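PDB 2P6W: putative glycosyltransferase (Mannosyltransferase) involved in glycosylating the PBCV-1 major capsid protein from Paramecium bursaria Chlorella virus 1, which probably transfers a sugar from a nucleotide-sugar donor in a manganese-dependent reaction, through this N-terminal domain, during glycosylation of the viral major capsid protein. Local coordinates for residues F57-I63 and E135-W139; Y38-Y42 and K69-T73. The contacts are given in a common frame with arbitrary orientation. Residues are numbered along the deposited sequence.

Overall arrangement
Both contacts involve the helix 59-69 region, at opposite ends. Interaction 1 is a buried helix-helix contact: segment 57-63, at the N-terminal end of helix 59-69, packs on helix 132-140. Interaction 2 lies nearer the surface, where the loop leaving the same helix folds against the edge strand 39-43 of the six-stranded sheet. Their centres are about 16 Å apart, and they touch where I62 CG2 packs 3.9 Å from Y41 CE2. Chemistry follows place: interaction 1 combines indole and aliphatic packing with a serine-glutamate hydrogen bond and a water, whereas interaction 2 has no hydrogen bond between its segments and centres on one phenylalanine ring. Segment 57-63 also carries R59, which binds UDP-glucose.

Interaction 1 of 2, residues F57-I63 and E135-W139; sequences FRRSWII and EKIVW
Two helical segments, 59-63 and 135-139, run roughly antiparallel at a crossing angle of -141°, axes 8.3 Å apart; S60 and W139 come closest, CA to CA 5.3 Å. The small S60 leaves a hollow into which helix 135-139 settles: S60 CB lies 4.0 Å from W139 CB, and S60 OG 3.3 Å from V138 CG1. S60 (m) donates from OG to E135 OE1 at 2.7 Å, and a water bridges E135 OE1 (2.8 Å) to R59 O (weak, 3.1 Å). E135 OE2 is salt-bridged to K125 and hydrogen-bonded to Y107. This packing joins helices 59-69 and 132-140 of the GT-A-type nucleotide-sugar-binding domain; R59, turned sideways, salt-bridges to the manganese ligand D80. The W139 indole (t) is the large bump: W61 CB lies over one face in a CH-pi contact, 3.7 Å from the six-membered-ring centroid, and F57 meets its edge, F57 O 3.2 Å from W139 CE3. F57 CE1 reaches V138 CG1 at 4.0 Å, and I63 CG2 packs on E135 CB at 3.7 Å.

Interaction 2 of 2, residues Y38-Y42 and K69-T73; sequences YNFYY and KFPST
A small, mainly apolar surface contact packs the loop between helix 59-69 and strand 75-79 against strand 39-43, an edge of the central six-stranded sheet. Residues 39-42 are extended; F70 is the first residue after helix 59-69 to leave helical phi/psi (-126/72) and opens a type I turn to T73, closed by T73 N to F70 O (3.1 Å) and T73 OG1 to F70 O (2.6 Å). The nearest CA pairs are N39-F70 (7.3 Å) and Y41-K69 (7.7 Å). F70 (m) lays its ring under N39, whose CB sits 3.5 Å from the ring centroid, 7° off the normal, a CH-pi contact. In this Rossmann-like GT-A domain, strand 8-13 lies between parallel strands 39-43 and 75-79, the latter entered from the loop. The F70 edge meets Y41, CE2 to CB 4.1 Å, and F70 CE2 lies 3.6 Å from F40 O. Y41 (t) sends its ring along helix 59-69, its CD1 4.1 Å from K69 CB and its hydroxyl hydrogen-bonded to E43.

Interaction 1 of 2, residues F57-I63 and E135-W139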
ATOM      1  N   PHE A  57      -5.980  -8.564   5.332  1.00 22.70           N
ATOM      2  CA  PHE A  57      -6.676  -7.497   6.052  1.00 22.15           C
ATOM      3  C   PHE A  57      -5.784  -6.768   7.043  1.00 22.16           C
ATOM      4  O   PHE A  57      -6.129  -5.677   7.488  1.00 22.05           O
ATOM      5  CB  PHE A  57      -7.878  -8.046   6.806  1.00 21.95           C
ATOM      6  CG  PHE A  57      -9.147  -8.086   5.996  1.00 21.50           C
ATOM      7  CD1 PHE A  57      -9.982  -6.961   5.950  1.00 21.94           C
ATOM      8  CD2 PHE A  57      -9.528  -9.247   5.316  1.00 21.76           C
ATOM      9  CE1 PHE A  57     -11.166  -6.984   5.220  1.00 22.53           C
ATOM     10  CE2 PHE A  57     -10.726  -9.278   4.574  1.00 19.56           C
ATOM     11  CZ  PHE A  57     -11.544  -8.134   4.544  1.00 20.90           C
ATOM     12  N   ARG A  58      -4.652  -7.378   7.398  1.00 21.92           N
ATOM     13  CA  ARG A  58      -3.814  -6.821   8.467  1.00 22.83           C
ATOM     14  C   ARG A  58      -3.393  -5.360   8.246  1.00 21.97           C
ATOM     15  O   ARG A  58      -3.210  -4.624   9.220  1.00 21.88           O
ATOM     16  CB  ARG A  58      -2.592  -7.697   8.762  1.00 23.15           C
ATOM     17  CG  ARG A  58      -2.016  -7.409  10.145  1.00 25.73           C
ATOM     18  CD  ARG A  58      -1.049  -8.467  10.610  1.00 28.24           C
ATOM     19  NE  ARG A  58      -0.876  -8.403  12.067  1.00 30.96           N
ATOM     20  CZ  ARG A  58       0.289  -8.227  12.686  1.00 31.92           C
ATOM     21  NH1 ARG A  58       1.409  -8.126  11.996  1.00 30.27           N
ATOM     22  NH2 ARG A  58       0.327  -8.184  14.011  1.00 31.86           N
ATOM     23  N   ARG A  59      -3.259  -4.928   6.989  1.00 22.19           N
ATOM     24  CA  ARG A  59      -2.938  -3.524   6.689  1.00 21.81           C
ATOM     25  C   ARG A  59      -3.909  -2.528   7.366  1.00 22.07           C
ATOM     26  O   ARG A  59      -3.510  -1.427   7.755  1.00 22.65           O
ATOM     27  CB  ARG A  59      -2.922  -3.301   5.187  1.00 21.74           C
ATOM     28  CG  ARG A  59      -4.254  -3.506   4.532  1.00 21.35           C
ATOM     29  CD  ARG A  59      -4.078  -3.636   3.012  1.00 22.71           C
ATOM     30  NE  ARG A  59      -3.533  -4.953   2.712  1.00 22.08           N
ATOM     31  CZ  ARG A  59      -2.985  -5.296   1.553  1.00 26.73           C
ATOM     32  NH1 ARG A  59      -2.900  -4.408   0.574  1.00 24.80           N
ATOM     33  NH2 ARG A  59      -2.509  -6.528   1.385  1.00 25.40           N
ATOM     34  N   SER A  60      -5.176  -2.920   7.506  1.00 21.46           N
ATOM     35  CA  SER A  60      -6.187  -2.041   8.103  1.00 22.21           C
ATOM     36  C   SER A  60      -6.125  -2.038   9.633  1.00 22.88           C
ATOM     37  O   SER A  60      -6.782  -1.219  10.299  1.00 23.22           O
ATOM     38  CB  SER A  60      -7.588  -2.419   7.612  1.00 22.31           C
ATOM     39  OG  SER A  60      -7.676  -2.246   6.211  1.00 23.38           O
ATOM     40  N   TRP A  61      -5.354  -2.977  10.187  1.00 22.54           N
ATOM     41  CA  TRP A  61      -5.014  -2.967  11.605  1.00 23.06           C
ATOM     42  C   TRP A  61      -3.720  -2.171  11.820  1.00 22.76           C
ATOM     43  O   TRP A  61      -3.629  -1.357  12.754  1.00 23.51           O
ATOM     44  CB  TRP A  61      -4.879  -4.403  12.118  1.00 23.24           C
ATOM     45  CG  TRP A  61      -4.530  -4.529  13.580  1.00 23.02           C
ATOM     46  CD1 TRP A  61      -5.392  -4.533  14.629  1.00 24.17           C
ATOM     47  CD2 TRP A  61      -3.218  -4.694  14.129  1.00 23.54           C
ATOM     48  NE1 TRP A  61      -4.699  -4.676  15.813  1.00 23.99           N
ATOM     49  CE2 TRP A  61      -3.362  -4.764  15.530  1.00 25.16           C
ATOM     50  CE3 TRP A  61      -1.925  -4.738  13.576  1.00 24.48           C
ATOM     51  CZ2 TRP A  61      -2.268  -4.918  16.388  1.00 24.80           C
ATOM     52  CZ3 TRP A  61      -0.841  -4.904  14.433  1.00 23.17           C
ATOM     53  CH2 TRP A  61      -1.023  -4.980  15.827  1.00 23.24           C
ATOM     54  N   ILE A  62      -2.732  -2.397  10.950  1.00 22.76           N
ATOM     55  CA  ILE A  62      -1.430  -1.695  11.036  1.00 22.64           C
ATOM     56  C   ILE A  62      -1.582  -0.172  10.904  1.00 23.35           C
ATOM     57  O   ILE A  62      -0.841   0.597  11.536  1.00 23.18           O
ATOM     58  CB  ILE A  62      -0.399  -2.248  10.019  1.00 22.48           C
ATOM     59  CG1 ILE A  62      -0.140  -3.732  10.279  1.00 22.84           C
ATOM     60  CG2 ILE A  62       0.940  -1.438  10.026  1.00 22.98           C
ATOM     61  CD1 ILE A  62       0.589  -4.398   9.134  1.00 23.86           C
ATOM     62  N   ILE A  63      -2.549   0.290  10.109  1.00 22.92           N
ATOM     63  CA  ILE A  63      -2.777   1.731  10.027  1.00 22.97           C
ATOM     64  C   ILE A  63      -3.050   2.401  11.396  1.00 23.24           C
ATOM     65  O   ILE A  63      -2.588   3.525  11.623  1.00 23.14           O
ATOM     66  CB  ILE A  63      -3.828   2.092   8.942  1.00 22.55           C
ATOM     67  CG1 ILE A  63      -3.689   3.566   8.545  1.00 22.90           C
ATOM     68  CG2 ILE A  63      -5.240   1.684   9.380  1.00 23.51           C
ATOM     69  CD1 ILE A  63      -4.552   3.954   7.365  1.00 24.34           C
ATOM     70  N   GLU A 135     -11.127   2.590   8.202  1.00 20.41           N
ATOM     71  CA  GLU A 135     -10.215   1.444   8.205  1.00 20.19           C
ATOM     72  C   GLU A 135     -10.509   0.504   9.382  1.00 20.46           C
ATOM     73  O   GLU A 135     -10.362  -0.713   9.273  1.00 21.03           O
ATOM     74  CB  GLU A 135      -8.778   1.917   8.238  1.00 20.23           C
ATOM     75  CG  GLU A 135      -8.358   2.543   6.909  1.00 20.61           C
ATOM     76  CD  GLU A 135      -8.133   1.481   5.839  1.00 21.72           C
ATOM     77  OE1 GLU A 135      -7.478   0.465   6.135  1.00 22.47           O
ATOM     78  OE2 GLU A 135      -8.607   1.644   4.700  1.00 23.29           O
ATOM     79  N   LYS A 136     -10.919   1.070  10.511  1.00 20.26           N
ATOM     80  CA  LYS A 136     -11.319   0.246  11.638  1.00 21.13           C
ATOM     81  C   LYS A 136     -12.470  -0.681  11.249  1.00 20.95           C
ATOM     82  O   LYS A 136     -12.481  -1.858  11.630  1.00 21.02           O
ATOM     83  CB  LYS A 136     -11.731   1.095  12.844  1.00 21.68           C
ATOM     84  CG  LYS A 136     -10.580   1.695  13.612  1.00 22.21           C
ATOM     85  CD  LYS A 136     -11.083   2.372  14.893  1.00 23.59           C
ATOM     86  CE  LYS A 136      -9.994   3.149  15.624  1.00 25.47           C
ATOM     87  NZ  LYS A 136     -10.578   3.791  16.847  1.00 26.83           N
ATOM     88  N   ILE A 137     -13.422  -0.157  10.477  1.00 21.04           N
ATOM     89  CA  ILE A 137     -14.516  -0.985   9.989  1.00 20.86           C
ATOM     90  C   ILE A 137     -14.027  -2.042   9.000  1.00 20.75           C
ATOM     91  O   ILE A 137     -14.425  -3.209   9.081  1.00 20.96           O
ATOM     92  CB  ILE A 137     -15.647  -0.122   9.362  1.00 21.50           C
ATOM     93  CG1 ILE A 137     -16.242   0.819  10.416  1.00 23.26           C
ATOM     94  CG2 ILE A 137     -16.718  -1.010   8.788  1.00 21.79           C
ATOM     95  CD1 ILE A 137     -16.875   0.107  11.579  1.00 25.28           C
ATOM     96  N   VAL A 138     -13.118  -1.658   8.104  1.00 20.02           N
ATOM     97  CA  VAL A 138     -12.576  -2.613   7.142  1.00 19.30           C
ATOM     98  C   VAL A 138     -11.953  -3.777   7.902  1.00 19.43           C
ATOM     99  O   VAL A 138     -12.226  -4.925   7.605  1.00 20.37           O
ATOM    100  CB  VAL A 138     -11.506  -1.979   6.271  1.00 19.81           C
ATOM    101  CG1 VAL A 138     -10.781  -3.041   5.412  1.00 20.76           C
ATOM    102  CG2 VAL A 138     -12.131  -0.927   5.372  1.00 20.15           C
ATOM    103  N   TRP A 139     -11.119  -3.465   8.884  1.00 19.64           N
ATOM    104  CA  TRP A 139     -10.533  -4.535   9.703  1.00 20.23           C
ATOM    105  C   TRP A 139     -11.604  -5.418  10.360  1.00 21.04           C
ATOM    106  O   TRP A 139     -11.466  -6.637  10.361  1.00 21.24           O
ATOM    107  CB  TRP A 139      -9.594  -3.924  10.748  1.00 21.85           C
ATOM    108  CG  TRP A 139      -9.013  -4.901  11.731  1.00 22.63           C
ATOM    109  CD1 TRP A 139      -9.215  -4.910  13.081  1.00 23.50           C
ATOM    110  CD2 TRP A 139      -8.117  -5.993  11.455  1.00 23.99           C
ATOM    111  NE1 TRP A 139      -8.510  -5.938  13.668  1.00 26.06           N
ATOM    112  CE2 TRP A 139      -7.826  -6.620  12.695  1.00 24.56           C
ATOM    113  CE3 TRP A 139      -7.551  -6.516  10.284  1.00 24.84           C
ATOM    114  CZ2 TRP A 139      -6.992  -7.744  12.794  1.00 24.57           C
ATOM    115  CZ3 TRP A 139      -6.707  -7.627  10.380  1.00 25.21           C
ATOM    116  CH2 TRP A 139      -6.437  -8.231  11.630  1.00 24.82           C
TER
HETATM  117  O   HOH W   1      -4.728   0.243   5.486  1.00 24.86           O

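Interaction 2 of 2, residues Y38-Y42 and K69-T73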
ATOM      1  N   TYR A  38       9.185  12.191   5.396  1.00 22.67           N
ATOM      2  CA  TYR A  38       7.954  11.463   5.712  1.00 22.03           C
ATOM      3  C   TYR A  38       8.179  10.590   6.925  1.00 22.16           C
ATOM      4  O   TYR A  38       9.296  10.147   7.176  1.00 22.69           O
ATOM      5  CB  TYR A  38       7.508  10.563   4.553  1.00 22.33           C
ATOM      6  CG  TYR A  38       7.385  11.232   3.211  1.00 21.73           C
ATOM      7  CD1 TYR A  38       6.736  12.461   3.070  1.00 22.51           C
ATOM      8  CD2 TYR A  38       7.853  10.599   2.055  1.00 22.11           C
ATOM      9  CE1 TYR A  38       6.594  13.073   1.809  1.00 22.49           C
ATOM     10  CE2 TYR A  38       7.725  11.209   0.793  1.00 22.72           C
ATOM     11  CZ  TYR A  38       7.094  12.448   0.677  1.00 22.39           C
ATOM     12  OH  TYR A  38       6.958  13.053  -0.555  1.00 23.50           O
ATOM     13  N   ASN A  39       7.109  10.296   7.670  1.00 22.21           N
ATOM     14  CA  ASN A  39       7.224   9.343   8.775  1.00 21.91           C
ATOM     15  C   ASN A  39       7.190   7.950   8.175  1.00 22.46           C
ATOM     16  O   ASN A  39       6.628   7.761   7.100  1.00 22.71           O
ATOM     17  CB  ASN A  39       6.058   9.470   9.760  1.00 22.46           C
ATOM     18  CG  ASN A  39       5.863  10.886  10.271  1.00 23.32           C
ATOM     19  OD1 ASN A  39       4.752  11.456  10.189  1.00 27.61           O
ATOM     20  ND2 ASN A  39       6.933  11.478  10.780  1.00 23.87           N
ATOM     21  N   PHE A  40       7.797   6.990   8.864  1.00 22.18           N
ATOM     22  CA  PHE A  40       7.819   5.610   8.419  1.00 22.77           C
ATOM     23  C   PHE A  40       7.443   4.717   9.600  1.00 22.68           C
ATOM     24  O   PHE A  40       8.084   4.793  10.653  1.00 23.33           O
ATOM     25  CB  PHE A  40       9.212   5.256   7.891  1.00 23.69           C
ATOM     26  CG  PHE A  40       9.343   3.843   7.439  1.00 25.14           C
ATOM     27  CD1 PHE A  40       8.501   3.328   6.460  1.00 26.44           C
ATOM     28  CD2 PHE A  40      10.313   3.015   7.999  1.00 28.71           C
ATOM     29  CE1 PHE A  40       8.621   1.989   6.036  1.00 28.72           C
ATOM     30  CE2 PHE A  40      10.447   1.681   7.581  1.00 28.49           C
ATOM     31  CZ  PHE A  40       9.610   1.179   6.593  1.00 26.89           C
ATOM     32  N   TYR A  41       6.378   3.927   9.429  1.00 22.02           N
ATOM     33  CA  TYR A  41       5.952   2.943  10.424  1.00 21.54           C
ATOM     34  C   TYR A  41       6.061   1.561   9.820  1.00 21.84           C
ATOM     35  O   TYR A  41       5.524   1.314   8.738  1.00 21.85           O
ATOM     36  CB  TYR A  41       4.496   3.149  10.923  1.00 22.14           C
ATOM     37  CG  TYR A  41       4.192   2.139  11.992  1.00 20.84           C
ATOM     38  CD1 TYR A  41       4.547   2.375  13.316  1.00 21.51           C
ATOM     39  CD2 TYR A  41       3.653   0.895  11.666  1.00 20.60           C
ATOM     40  CE1 TYR A  41       4.340   1.418  14.295  1.00 20.72           C
ATOM     41  CE2 TYR A  41       3.427  -0.068  12.637  1.00 19.92           C
ATOM     42  CZ  TYR A  41       3.794   0.197  13.955  1.00 21.43           C
ATOM     43  OH  TYR A  41       3.611  -0.745  14.948  1.00 22.28           O
ATOM     44  N   TYR A  42       6.740   0.648  10.522  1.00 20.82           N
ATOM     45  CA  TYR A  42       6.903  -0.722  10.009  1.00 21.69           C
ATOM     46  C   TYR A  42       6.525  -1.761  11.052  1.00 21.18           C
ATOM     47  O   TYR A  42       7.104  -1.779  12.147  1.00 21.94           O
ATOM     48  CB  TYR A  42       8.354  -0.933   9.585  1.00 21.14           C
ATOM     49  CG  TYR A  42       8.575  -2.128   8.710  1.00 21.28           C
ATOM     50  CD1 TYR A  42       8.247  -2.088   7.348  1.00 22.05           C
ATOM     51  CD2 TYR A  42       9.124  -3.308   9.224  1.00 22.48           C
ATOM     52  CE1 TYR A  42       8.461  -3.223   6.529  1.00 21.14           C
ATOM     53  CE2 TYR A  42       9.348  -4.412   8.420  1.00 22.58           C
ATOM     54  CZ  TYR A  42       9.019  -4.369   7.077  1.00 22.32           C
ATOM     55  OH  TYR A  42       9.248  -5.467   6.267  1.00 23.06           O
ATOM     56  N   LYS A  69       1.475   6.195  16.490  1.00 23.71           N
ATOM     57  CA  LYS A  69       2.880   6.597  16.529  1.00 24.59           C
ATOM     58  C   LYS A  69       3.038   7.998  15.973  1.00 24.99           C
ATOM     59  O   LYS A  69       3.853   8.791  16.487  1.00 24.98           O
ATOM     60  CB  LYS A  69       3.732   5.587  15.752  1.00 25.07           C
ATOM     61  CG  LYS A  69       5.233   5.856  15.720  1.00 28.68           C
ATOM     62  CD  LYS A  69       5.879   5.779  17.080  1.00 32.65           C
ATOM     63  CE  LYS A  69       7.341   6.226  17.011  1.00 35.62           C
ATOM     64  NZ  LYS A  69       8.171   5.392  16.080  1.00 37.63           N
ATOM     65  N   PHE A  70       2.253   8.298  14.936  1.00 24.28           N
ATOM     66  CA  PHE A  70       2.376   9.570  14.209  1.00 24.17           C
ATOM     67  C   PHE A  70       1.028  10.301  14.158  1.00 24.61           C
ATOM     68  O   PHE A  70       0.397  10.406  13.106  1.00 24.20           O
ATOM     69  CB  PHE A  70       2.972   9.348  12.806  1.00 24.22           C
ATOM     70  CG  PHE A  70       4.330   8.694  12.828  1.00 24.19           C
ATOM     71  CD1 PHE A  70       5.449   9.402  13.264  1.00 25.95           C
ATOM     72  CD2 PHE A  70       4.487   7.363  12.456  1.00 24.65           C
ATOM     73  CE1 PHE A  70       6.710   8.793  13.321  1.00 24.09           C
ATOM     74  CE2 PHE A  70       5.756   6.749  12.494  1.00 23.90           C
ATOM     75  CZ  PHE A  70       6.868   7.479  12.923  1.00 23.89           C
ATOM     76  N   PRO A  71       0.594  10.842  15.304  1.00 24.96           N
ATOM     77  CA  PRO A  71      -0.730  11.465  15.354  1.00 25.77           C
ATOM     78  C   PRO A  71      -0.933  12.702  14.457  1.00 25.77           C
ATOM     79  O   PRO A  71      -2.085  13.043  14.164  1.00 26.32           O
ATOM     80  CB  PRO A  71      -0.896  11.817  16.840  1.00 25.90           C
ATOM     81  CG  PRO A  71       0.481  11.919  17.361  1.00 26.65           C
ATOM     82  CD  PRO A  71       1.282  10.905  16.608  1.00 25.10           C
ATOM     83  N   SER A  72       0.144  13.350  14.011  1.00 25.60           N
ATOM     84  CA  SER A  72       0.012  14.544  13.163  1.00 25.83           C
ATOM     85  C   SER A  72      -0.182  14.214  11.675  1.00 25.40           C
ATOM     86  O   SER A  72      -0.299  15.119  10.840  1.00 25.10           O
ATOM     87  CB  SER A  72       1.215  15.473  13.354  1.00 26.55           C
ATOM     88  OG  SER A  72       1.242  15.943  14.692  1.00 29.47           O
ATOM     89  N   THR A  73      -0.197  12.923  11.352  1.00 24.53           N
ATOM     90  CA  THR A  73      -0.345  12.468   9.954  1.00 23.56           C
ATOM     91  C   THR A  73      -1.605  13.009   9.293  1.00 23.41           C
ATOM     92  O   THR A  73      -2.677  12.995   9.893  1.00 23.63           O
ATOM     93  CB  THR A  73      -0.380  10.932   9.870  1.00 23.66           C
ATOM     94  OG1 THR A  73       0.761  10.382  10.542  1.00 22.56           O
ATOM     95  CG2 THR A  73      -0.374  10.471   8.407  1.00 23.36           C
TER